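Local coordinates for protein response regulator (Colwellia psychrerythraea, PDB 3EQZ) that is a response regulator built on a CheY-like receiver domain of the kind that serves in two-component signalling, at residues B[8-12]-B[13-17]. Residues are numbered along the deposited sequence; the frame is centred on the assembly and turned at random.
Sequences IVDDD and TLTCN
Asp12 caps the helix that begins at Thr13: its OD1 accepts from Thr15 N at 3.0 Å, a nearly straight bond of 165° that uses the anti lone pair of the carboxylate. The N-cap sits in the short loop of residues 10-12 that links strand 6-9 to helix 13-23, the first strand-to-helix connection of the CheY-like receiver fold. Asp12 O opens the helical ladder, taking Cys16 N at 2.9 Å.

The hydroxyl of Thr15 lies between two acidic residues. With chi1 at 47°, its OG1 points back at the loop, 2.9 Å from Asp10 OD2 and 3.1 Å from Asp12 OD1. Asp10 CG is anti to its backbone N (chi1 -175°), which swings the carboxylate across the turn to the helix start. The other oxygen, OD1, closes an Asx turn by accepting from Asp12 N at 3.0 Å, met from above the carboxylate plane, and so ties the capping residue to Asp10. An acidic pair at this place, here consistent with Asp10 and Asp11, is a hallmark of receiver domains, where it usually contributes to a metal site; Asp10 also touches Asp53, on strand 49-53.

On the strand side of the turn the contact becomes apolar. Cys16 points toward segment 8-12 and also touches Ala32 of strand 30-33, while its SG rests 3.9 Å from Ile8 CG2.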
loop_
_atom_site.group_PDB
_atom_site.type_symbol
_atom_site.label_atom_id
_atom_site.label_comp_id
_atom_site.label_asym_id
_atom_site.label_seq_id
_atom_site.Cartn_x
_atom_site.Cartn_y
_atom_site.Cartn_z
ATOM N N ILE B 8 -2.251 25.393 10.490
ATOM C CA ILE B 8 -1.450 24.294 10.974
ATOM C C ILE B 8 -2.241 23.540 12.048
ATOM O O ILE B 8 -2.624 24.131 13.069
ATOM C CB ILE B 8 -0.125 24.774 11.625
ATOM C CG1 ILE B 8 0.722 25.489 10.584
ATOM C CG2 ILE B 8 0.659 23.562 12.256
ATOM C CD1 ILE B 8 1.857 26.345 11.149
ATOM N N VAL B 9 -2.480 22.248 11.806
ATOM C CA VAL B 9 -3.264 21.421 12.725
ATOM C C VAL B 9 -2.385 20.268 13.274
ATOM O O VAL B 9 -2.019 19.319 12.563
ATOM C CB VAL B 9 -4.540 20.918 12.043
ATOM C CG1 VAL B 9 -5.494 20.281 13.049
ATOM C CG2 VAL B 9 -5.193 22.074 11.244
ATOM N N ASP B 10 -2.039 20.364 14.553
ATOM C CA ASP B 10 -1.067 19.446 15.138
ATOM C C ASP B 10 -1.187 19.652 16.614
ATOM O O ASP B 10 -0.988 20.778 17.098
ATOM C CB ASP B 10 0.335 19.860 14.691
ATOM C CG ASP B 10 1.434 18.884 15.144
ATOM O OD1 ASP B 10 1.166 17.934 15.944
ATOM O OD2 ASP B 10 2.580 19.066 14.652
ATOM N N ASP B 11 -1.505 18.598 17.359
ATOM C CA ASP B 11 -1.665 18.787 18.812
ATOM C C ASP B 11 -0.327 18.703 19.595
ATOM O O ASP B 11 -0.295 18.829 20.811
ATOM C CB ASP B 11 -2.727 17.849 19.379
ATOM C CG ASP B 11 -2.359 16.399 19.211
ATOM O OD1 ASP B 11 -1.305 16.090 18.623
ATOM O OD2 ASP B 11 -3.119 15.557 19.685
ATOM N N ASP B 12 0.778 18.505 18.887
ATOM C CA ASP B 12 2.066 18.466 19.548
ATOM C C ASP B 12 2.678 19.870 19.492
ATOM O O ASP B 12 2.933 20.429 18.433
ATOM C CB ASP B 12 2.976 17.420 18.905
ATOM C CG ASP B 12 4.325 17.291 19.619
ATOM O OD1 ASP B 12 5.239 18.105 19.368
ATOM O OD2 ASP B 12 4.482 16.361 20.430
ATOM N N THR B 13 2.883 20.444 20.663
ATOM C CA THR B 13 3.255 21.838 20.765
ATOM C C THR B 13 4.598 22.122 20.100
ATOM O O THR B 13 4.750 23.124 19.437
ATOM C CB THR B 13 3.241 22.270 22.241
ATOM O OG1 THR B 13 1.882 22.236 22.713
ATOM C CG2 THR B 13 3.785 23.717 22.388
ATOM N N LEU B 14 5.570 21.232 20.283
ATOM C CA LEU B 14 6.892 21.408 19.687
ATOM C C LEU B 14 6.906 21.332 18.145
ATOM O O LEU B 14 7.493 22.186 17.491
ATOM C CB LEU B 14 7.847 20.385 20.261
ATOM C CG LEU B 14 8.137 20.676 21.760
ATOM C CD1 LEU B 14 9.010 19.594 22.382
ATOM C CD2 LEU B 14 8.786 22.027 21.883
ATOM N N THR B 15 6.275 20.297 17.567
ATOM C CA THR B 15 6.328 20.130 16.105
ATOM C C THR B 15 5.414 21.162 15.477
ATOM O O THR B 15 5.702 21.693 14.400
ATOM C CB THR B 15 5.998 18.683 15.628
ATOM O OG1 THR B 15 4.814 18.208 16.278
ATOM C CG2 THR B 15 7.183 17.735 15.921
ATOM N N CYS B 16 4.354 21.511 16.198
ATOM C CA CYS B 16 3.508 22.617 15.789
ATOM C C CYS B 16 4.219 23.978 15.643
ATOM O O CYS B 16 4.045 24.725 14.654
ATOM C CB CYS B 16 2.365 22.763 16.795
ATOM S SG CYS B 16 0.993 23.713 16.115
ATOM N N ASN B 17 4.976 24.329 16.683
ATOM C CA ASN B 17 5.751 25.560 16.703
ATOM C C ASN B 17 6.843 25.558 15.615
ATOM O O ASN B 17 7.116 26.612 14.963
ATOM C CB ASN B 17 6.431 25.724 18.067
ATOM C CG ASN B 17 7.427 26.834 18.056
ATOM O OD1 ASN B 17 8.655 26.607 18.070
ATOM N ND2 ASN B 17 6.913 28.066 17.933
#